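Local coordinates for tail spike protein (Acinetobacter phage vB_AbaP_AS12, PDB 6EU4) that probably serves as the trimeric host-recognition spike of the phage, binding and degrading capsular polysaccharide of Acinetobacter baumannii, at the interface of chains A and B. Residues are numbered along the deposited sequence; one frame, centred on the assembly and turned at random. Chains: chain A/B, Tail spike protein.

Contact 1: the interface of chains A and B. Residues chain A 580-582, 584; chain B 591-592, 594.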
ATOM      1  N   THR A 580     -21.120  -7.831 -68.330  1.00 30.28           N
ATOM      2  CA  THR A 580     -21.416  -6.737 -67.415  1.00 30.86           C
ATOM      3  C   THR A 580     -20.271  -5.743 -67.309  1.00 30.09           C
ATOM      4  O   THR A 580     -20.511  -4.535 -67.377  1.00 27.95           O
ATOM      5  CB  THR A 580     -21.762  -7.325 -66.020  1.00 30.80           C
ATOM      6  OG1 THR A 580     -22.929  -8.157 -66.134  1.00 33.28           O
ATOM      7  CG2 THR A 580     -22.035  -6.233 -64.994  1.00 29.49           C
ATOM      8  N   TYR A 581     -19.035  -6.220 -67.191  1.00 29.18           N
ATOM      9  CA  TYR A 581     -17.887  -5.380 -66.889  1.00 25.99           C
ATOM     10  C   TYR A 581     -16.967  -5.271 -68.100  1.00 26.35           C
ATOM     11  O   TYR A 581     -16.879  -6.186 -68.926  1.00 26.88           O
ATOM     12  CB  TYR A 581     -17.123  -5.938 -65.684  1.00 24.78           C
ATOM     13  CG  TYR A 581     -18.001  -6.033 -64.446  1.00 24.33           C
ATOM     14  CD1 TYR A 581     -18.415  -4.886 -63.775  1.00 24.33           C
ATOM     15  CD2 TYR A 581     -18.438  -7.262 -63.970  1.00 25.81           C
ATOM     16  CE1 TYR A 581     -19.230  -4.959 -62.642  1.00 23.73           C
ATOM     17  CE2 TYR A 581     -19.255  -7.348 -62.834  1.00 26.34           C
ATOM     18  CZ  TYR A 581     -19.653  -6.195 -62.185  1.00 25.39           C
ATOM     19  OH  TYR A 581     -20.463  -6.277 -61.067  1.00 25.91           O
ATOM     20  N   ASP A 582     -16.293  -4.129 -68.205  1.00 25.16           N
ATOM     21  CA  ASP A 582     -15.483  -3.803 -69.368  1.00 23.67           C
ATOM     22  C   ASP A 582     -14.002  -3.815 -69.019  1.00 24.04           C
ATOM     23  O   ASP A 582     -13.617  -3.574 -67.870  1.00 22.31           O
ATOM     24  CB  ASP A 582     -15.814  -2.414 -69.922  1.00 25.41           C
ATOM     25  CG  ASP A 582     -17.205  -2.308 -70.519  1.00 26.74           C
ATOM     26  OD1 ASP A 582     -17.775  -3.335 -70.957  1.00 28.00           O
ATOM     27  OD2 ASP A 582     -17.707  -1.155 -70.589  1.00 27.33           O
ATOM     28  N   GLY A 584     -11.245  -1.467 -69.907  1.00 24.12           N
ATOM     29  CA  GLY A 584     -11.091  -0.126 -70.422  1.00 23.71           C
ATOM     30  C   GLY A 584     -12.417   0.571 -70.633  1.00 25.13           C
ATOM     31  O   GLY A 584     -13.495   0.045 -70.350  1.00 25.62           O
TER
ATOM     32  N   ARG B 591     -17.768  -7.574 -71.090  1.00 30.10           N
ATOM     33  CA  ARG B 591     -18.765  -7.060 -72.023  1.00 30.60           C
ATOM     34  C   ARG B 591     -18.105  -6.451 -73.255  1.00 31.62           C
ATOM     35  O   ARG B 591     -18.376  -6.865 -74.391  1.00 33.10           O
ATOM     36  CB  ARG B 591     -19.651  -6.031 -71.310  1.00 32.52           C
ATOM     37  CG  ARG B 591     -20.683  -5.371 -72.228  1.00 35.33           C
ATOM     38  CD  ARG B 591     -21.510  -4.366 -71.468  1.00 37.27           C
ATOM     39  NE  ARG B 591     -20.693  -3.312 -70.870  1.00 36.03           N
ATOM     40  CZ  ARG B 591     -21.189  -2.336 -70.122  1.00 36.02           C
ATOM     41  NH1 ARG B 591     -22.496  -2.277 -69.887  1.00 37.34           N
ATOM     42  NH2 ARG B 591     -20.387  -1.413 -69.614  1.00 34.61           N
ATOM     43  N   ASN B 592     -17.254  -5.446 -73.047  1.00 29.23           N
ATOM     44  CA  ASN B 592     -16.527  -4.772 -74.114  1.00 29.31           C
ATOM     45  C   ASN B 592     -15.075  -4.617 -73.690  1.00 28.90           C
ATOM     46  O   ASN B 592     -14.754  -4.679 -72.506  1.00 25.36           O
ATOM     47  CB  ASN B 592     -17.108  -3.386 -74.424  1.00 28.14           C
ATOM     48  CG  ASN B 592     -18.340  -3.450 -75.310  1.00 30.14           C
ATOM     49  OD1 ASN B 592     -18.298  -4.003 -76.403  1.00 30.51           O
ATOM     50  ND2 ASN B 592     -19.440  -2.880 -74.837  1.00 31.35           N
ATOM     51  N   TYR B 594     -11.820  -1.881 -74.662  1.00 28.70           N
ATOM     52  CA  TYR B 594     -11.432  -0.665 -75.366  1.00 27.76           C
ATOM     53  C   TYR B 594      -9.910  -0.580 -75.388  1.00 27.78           C
ATOM     54  O   TYR B 594      -9.287  -0.275 -74.366  1.00 26.09           O
ATOM     55  CB  TYR B 594     -12.041   0.560 -74.698  1.00 27.51           C
ATOM     56  CG  TYR B 594     -13.550   0.554 -74.722  1.00 28.44           C
ATOM     57  CD1 TYR B 594     -14.281  -0.042 -73.697  1.00 27.71           C
ATOM     58  CD2 TYR B 594     -14.243   1.146 -75.763  1.00 31.01           C
ATOM     59  CE1 TYR B 594     -15.660  -0.055 -73.719  1.00 28.22           C
ATOM     60  CE2 TYR B 594     -15.629   1.141 -75.793  1.00 32.37           C
ATOM     61  CZ  TYR B 594     -16.328   0.542 -74.769  1.00 31.36           C
ATOM     62  OH  TYR B 594     -17.704   0.538 -74.803  1.00 31.12           O
TER
HETATM   63  O   HOH W   1     -19.142  -0.579 -72.849  1.00 28.65           O
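A polar, charge-clasped interface between two chains of the tailspike trimer ties neighbouring loops together near the C-terminal end of the modelled spike. The protein is a phage tailspike whose sequence carries a chaperone-of-endosialidase region, a family that assists trimerisation and is commonly released by self-cleavage; the modelled chains stop shortly beyond this site. B:Arg591 grips A:Asp582 side-on, with NE donating to OD1 (2.9 Å) and NH2 forming a salt bridge to OD2 (2.9 Å). Both oxygens lie close to the guanidinium plane, but the carboxylate is turned 40° against it: OD1 is met on its syn side, whereas OD2 is approached from above the carboxylate plane. With CG of B:Arg591 opposite the backbone N (chi1 177°), the chain bends at chi3 (59°), which folds the guanidinium back towards chain A and brings one of its faces over the A:Thr580 carbonyl oxygen O, 3.6 Å from CZ. The carbonyl oxygen over this face may add a favourable electrostatic contribution. Beside the side-chain clasp, the B:Arg591 backbone N gives a hydrogen bond to A:Tyr581 O (2.7 Å), and B:Asn592 N adds a weak one to A:Asp582 OD1. A water joins A:Asp582 OD2 (2.7 Å) to the B:Tyr594 hydroxyl OH (2.7 Å) and B:Asn592 ND2. The B:Tyr594 ring points an edge at the same carboxylate oxygen, while its CD1 rests 3.4 Å from A:Gly584 O.

Contact 2: the interface of chains A and B. Residues chain A 143-145; chain B 136, 190, 192.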
ATOM      1  N   GLY A 143      -6.132  -3.770  28.995  1.00 16.87           N
ATOM      2  CA  GLY A 143      -6.775  -4.567  27.979  1.00 15.81           C
ATOM      3  C   GLY A 143      -8.278  -4.389  28.010  1.00 14.95           C
ATOM      4  O   GLY A 143      -8.871  -3.979  29.021  1.00 14.64           O
ATOM      5  N   GLU A 144      -8.894  -4.736  26.876  1.00 14.82           N
ATOM      6  CA  GLU A 144     -10.284  -4.426  26.578  1.00 15.63           C
ATOM      7  C   GLU A 144     -11.281  -5.388  27.216  1.00 17.44           C
ATOM      8  O   GLU A 144     -12.478  -5.103  27.207  1.00 18.07           O
ATOM      9  CB  GLU A 144     -10.487  -4.412  25.061  1.00 17.30           C
ATOM     10  CG  GLU A 144      -9.527  -3.483  24.296  1.00 18.04           C
ATOM     11  CD  GLU A 144      -8.303  -4.214  23.696  1.00 18.58           C
ATOM     12  OE1 GLU A 144      -7.559  -4.880  24.462  1.00 17.39           O
ATOM     13  OE2 GLU A 144      -8.105  -4.107  22.453  1.00 19.13           O
ATOM     14  N   LEU A 145     -10.838  -6.510  27.775  1.00 16.81           N
ATOM     15  CA  LEU A 145     -11.782  -7.401  28.450  1.00 15.90           C
ATOM     16  C   LEU A 145     -12.130  -6.908  29.840  1.00 19.94           C
ATOM     17  O   LEU A 145     -13.263  -7.095  30.299  1.00 21.82           O
ATOM     18  CB  LEU A 145     -11.207  -8.811  28.575  1.00 19.37           C
ATOM     19  CG  LEU A 145     -10.952  -9.566  27.280  1.00 21.85           C
ATOM     20  CD1 LEU A 145     -10.358 -10.934  27.622  1.00 22.03           C
ATOM     21  CD2 LEU A 145     -12.232  -9.706  26.456  1.00 22.44           C
TER
ATOM     22  N   ASN B 136      -5.667 -10.266  28.463  1.00 14.21           N
ATOM     23  CA  ASN B 136      -5.739  -8.943  29.100  1.00 15.17           C
ATOM     24  C   ASN B 136      -4.465  -8.655  29.892  1.00 15.19           C
ATOM     25  O   ASN B 136      -4.506  -8.135  31.010  1.00 16.24           O
ATOM     26  CB  ASN B 136      -6.969  -8.827  29.997  1.00 15.31           C
ATOM     27  CG  ASN B 136      -7.535  -7.432  30.023  1.00 20.04           C
ATOM     28  OD1 ASN B 136      -8.497  -7.124  29.322  1.00 20.51           O
ATOM     29  ND2 ASN B 136      -6.918  -6.564  30.817  1.00 20.12           N
ATOM     30  N   ASN B 190      -6.291  -9.984  23.809  1.00 12.43           N
ATOM     31  CA  ASN B 190      -6.273  -8.658  24.418  1.00 12.55           C
ATOM     32  C   ASN B 190      -5.017  -8.452  25.248  1.00 12.62           C
ATOM     33  O   ASN B 190      -5.046  -7.837  26.310  1.00 14.42           O
ATOM     34  CB  ASN B 190      -7.546  -8.415  25.235  1.00 13.82           C
ATOM     35  CG  ASN B 190      -8.791  -8.487  24.380  1.00 16.33           C
ATOM     36  OD1 ASN B 190      -9.507  -9.486  24.387  1.00 18.94           O
ATOM     37  ND2 ASN B 190      -9.026  -7.452  23.597  1.00 17.84           N
ATOM     38  N   HIS B 192      -0.942  -6.997  25.362  1.00 13.56           N
ATOM     39  CA  HIS B 192      -0.235  -5.797  24.907  1.00 12.54           C
ATOM     40  C   HIS B 192       1.174  -5.879  25.490  1.00 13.44           C
ATOM     41  O   HIS B 192       1.415  -5.461  26.624  1.00 16.89           O
ATOM     42  CB  HIS B 192      -1.010  -4.546  25.331  1.00 12.64           C
ATOM     43  CG  HIS B 192      -2.425  -4.578  24.841  1.00 14.99           C
ATOM     44  ND1 HIS B 192      -2.731  -4.479  23.501  1.00 16.97           N
ATOM     45  CD2 HIS B 192      -3.589  -4.854  25.474  1.00 16.09           C
ATOM     46  CE1 HIS B 192      -4.033  -4.634  23.334  1.00 17.60           C
ATOM     47  NE2 HIS B 192      -4.580  -4.865  24.517  1.00 16.74           N
TER
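This side-chain-to-loop interface docks a turn of chain A against turns on successive rungs of chain B, helping to hold two subunits of the tailspike trimer side by side. A:Glu144 places one carboxylate oxygen, OE1, between two donors. B:His192 NE2 reaches A:Glu144 OE1 at 3.0 Å, with the oxygen at the edge of the imidazole and close to the ring plane; NE2 approaches on the syn side, tilted well out of the carboxylate plane. B:Asn190 ND2 comes to A:Glu144 OE1 at 3.1 Å from the opposite face, almost straight above the carboxylate plane. The amide and carboxylate planes stand 82° apart. Two donors on opposite faces of one oxygen should fix the rotation of the group and favour its negative charge. The bend of A:Glu144 at chi2 (98°) curls the acid back beneath its own turn to meet them. The other end of the B:Asn190 amide, OD1, lies over CG and CD2 of A:Leu145, 3.2 Å from CG, the two side chains crossing at about a right angle. Next to it B:Asn136 OD1 takes a weak bond from A:Leu145 N (2.9 Å), and its amide carbon CG packs on A:Gly143 CA (3.6 Å). B:Asn136 and B:Asn190 both have left-handed backbone conformations and their CA atoms lie 4.7 Å apart, the rung spacing of a beta-helix; they form turns ahead of strands 138-141 and 192-194, while the chain A turn links strands 138-141 and 148-151.

Contact 3: the interface of chains A and B. Residues chain A 142-143, 145-147; chain B 135-136, 182.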
ATOM      1  N   THR A 142      -5.120  -2.018  30.839  1.00 17.75           N
ATOM      2  CA  THR A 142      -4.285  -3.166  30.477  1.00 17.79           C
ATOM      3  C   THR A 142      -4.926  -4.077  29.441  1.00 18.65           C
ATOM      4  O   THR A 142      -4.296  -5.061  29.024  1.00 16.80           O
ATOM      5  CB  THR A 142      -3.921  -3.999  31.710  1.00 19.91           C
ATOM      6  OG1 THR A 142      -5.112  -4.469  32.353  1.00 20.36           O
ATOM      7  CG2 THR A 142      -3.059  -3.207  32.680  1.00 21.54           C
ATOM      8  N   GLY A 143      -6.132  -3.770  28.995  1.00 16.87           N
ATOM      9  CA  GLY A 143      -6.775  -4.567  27.979  1.00 15.81           C
ATOM     10  C   GLY A 143      -8.278  -4.389  28.010  1.00 14.95           C
ATOM     11  O   GLY A 143      -8.871  -3.979  29.021  1.00 14.64           O
ATOM     12  N   LEU A 145     -10.838  -6.510  27.775  1.00 16.81           N
ATOM     13  CA  LEU A 145     -11.782  -7.401  28.450  1.00 15.90           C
ATOM     14  C   LEU A 145     -12.130  -6.908  29.840  1.00 19.94           C
ATOM     15  O   LEU A 145     -13.263  -7.095  30.299  1.00 21.82           O
ATOM     16  CB  LEU A 145     -11.207  -8.811  28.575  1.00 19.37           C
ATOM     17  CG  LEU A 145     -10.952  -9.566  27.280  1.00 21.85           C
ATOM     18  CD1 LEU A 145     -10.358 -10.934  27.622  1.00 22.03           C
ATOM     19  CD2 LEU A 145     -12.232  -9.706  26.456  1.00 22.44           C
ATOM     20  N   ASP A 146     -11.168  -6.307  30.535  1.00 18.87           N
ATOM     21  CA  ASP A 146     -11.280  -6.090  31.966  1.00 20.54           C
ATOM     22  C   ASP A 146     -11.221  -4.637  32.393  1.00 20.68           C
ATOM     23  O   ASP A 146     -11.485  -4.354  33.571  1.00 19.59           O
ATOM     24  CB  ASP A 146     -10.176  -6.858  32.696  1.00 23.47           C
ATOM     25  CG  ASP A 146     -10.301  -8.364  32.500  1.00 27.26           C
ATOM     26  OD1 ASP A 146     -11.442  -8.872  32.362  1.00 29.05           O
ATOM     27  OD2 ASP A 146      -9.263  -9.031  32.487  1.00 28.72           O
ATOM     28  N   CYS A 147     -10.905  -3.718  31.484  1.00 16.21           N
ATOM     29  CA  CYS A 147     -10.708  -2.307  31.802  1.00 15.15           C
ATOM     30  C   CYS A 147     -11.668  -1.460  30.982  1.00 15.09           C
ATOM     31  O   CYS A 147     -11.771  -1.644  29.769  1.00 15.16           O
ATOM     32  CB  CYS A 147      -9.272  -1.858  31.497  1.00 17.35           C
ATOM     33  SG  CYS A 147      -8.029  -2.806  32.384  1.00 22.14           S
TER
ATOM     34  N   SER B 135      -4.751 -13.743  29.077  1.00 14.51           N
ATOM     35  CA  SER B 135      -5.438 -12.675  28.361  1.00 14.59           C
ATOM     36  C   SER B 135      -5.427 -11.383  29.169  1.00 15.36           C
ATOM     37  O   SER B 135      -5.208 -11.380  30.386  1.00 15.81           O
ATOM     38  CB  SER B 135      -6.875 -13.083  28.034  1.00 15.88           C
ATOM     39  OG  SER B 135      -6.851 -14.123  27.069  1.00 15.41           O
ATOM     40  N   ASN B 136      -5.667 -10.266  28.463  1.00 14.21           N
ATOM     41  CA  ASN B 136      -5.739  -8.943  29.100  1.00 15.17           C
ATOM     42  C   ASN B 136      -4.465  -8.655  29.892  1.00 15.19           C
ATOM     43  O   ASN B 136      -4.506  -8.135  31.010  1.00 16.24           O
ATOM     44  CB  ASN B 136      -6.969  -8.827  29.997  1.00 15.31           C
ATOM     45  CG  ASN B 136      -7.535  -7.432  30.023  1.00 20.04           C
ATOM     46  OD1 ASN B 136      -8.497  -7.124  29.322  1.00 20.51           O
ATOM     47  ND2 ASN B 136      -6.918  -6.564  30.817  1.00 20.12           N
ATOM     48  N   ARG B 182      -7.233 -18.398  28.663  1.00 15.53           N
ATOM     49  CA  ARG B 182      -7.888 -18.646  29.935  1.00 17.35           C
ATOM     50  C   ARG B 182      -8.706 -19.935  29.858  1.00 20.38           C
ATOM     51  O   ARG B 182      -9.204 -20.321  28.799  1.00 19.09           O
ATOM     52  CB  ARG B 182      -8.802 -17.487  30.294  1.00 19.43           C
ATOM     53  CG  ARG B 182      -8.089 -16.171  30.580  1.00 19.40           C
ATOM     54  CD  ARG B 182      -9.134 -15.076  30.771  1.00 20.45           C
ATOM     55  NE  ARG B 182      -8.546 -13.853  31.301  1.00 21.37           N
ATOM     56  CZ  ARG B 182      -9.196 -12.699  31.422  1.00 22.76           C
ATOM     57  NH1 ARG B 182     -10.463 -12.589  31.035  1.00 23.68           N
ATOM     58  NH2 ARG B 182      -8.574 -11.658  31.945  1.00 23.92           N
TER
HETATM   59  O   HOH W   2     -12.667 -10.898  31.609  1.00 28.85           O
HETATM   60  O   HOH W   3      -4.558  -6.742  33.630  1.00 30.95           O
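A:Asp146 and B:Arg182 come together from opposite directions at the border of a tightly packed patch between two tailspike subunits, where a turn of one chain closes round B:Asn136 of the other. The packed side belongs to the asparagine, which lies between A:Thr142 and A:Asp146. Its amide ND2 makes a close polar contact with the A:Thr142 hydroxyl OG1 (3.2 Å), at best a doubtful hydrogen bond because OG1 lies nearly on the extension of the CG-ND2 bond. The amide oxygen B:Asn136 OD1 receives a weak bond from A:Asp146 N (3.0 Å), as it also does from A:Leu145 N. The A:Asp146 carboxylate crosses the amide with 36° between their planes, OD2 resting 3.4 Å from B:Asn136 CB. Within chain A, the backbone N of A:Thr142 donates to A:Cys147 SG (3.4 Å), pinning the two ends of the turn together behind the contact. B:Arg182 supplies the outer direct grip: extended from CG to NE (chi3 169°), it lays NH2 against A:Asp146 OD2 (2.8 Å). This salt bridge uses the syn lone pair, with the carboxylate at the guanidinium edge and nearly coplanar with it. Around it the contact is looser and wetter. A water spans B:Arg182 NH1 and A:Asp146 OD1. The A:Leu145 and B:Arg182 side chains slide past each other in opposite directions, A:Leu145 CD1 lying 3.8 Å from B:Arg182 NH1 and touching B:Ser135 CB loosely. At the A:Thr142 end another water links A:Thr142 OG1 (2.7 Å) to the B:Asn136 backbone O.

Contacts 2 and 3 are overlapping parts of one patch: their C-alpha centres lie about 3 Å apart, and they share A:Gly143, A:Leu145 and B:Asn136, so the turn between strands 138-141 and 148-151 is held by several chain B residues. Contact 1 is separate, its C-alpha centre about 98 Å from that of contact 2 and about 101 Å from that of contact 3, near the C-terminal end of the model. The same pair of chains is therefore tied at widely spaced points along the spike. The assembly holds three copies and each set recurs around the trimer, probably helping to align the subunits and resist their separation.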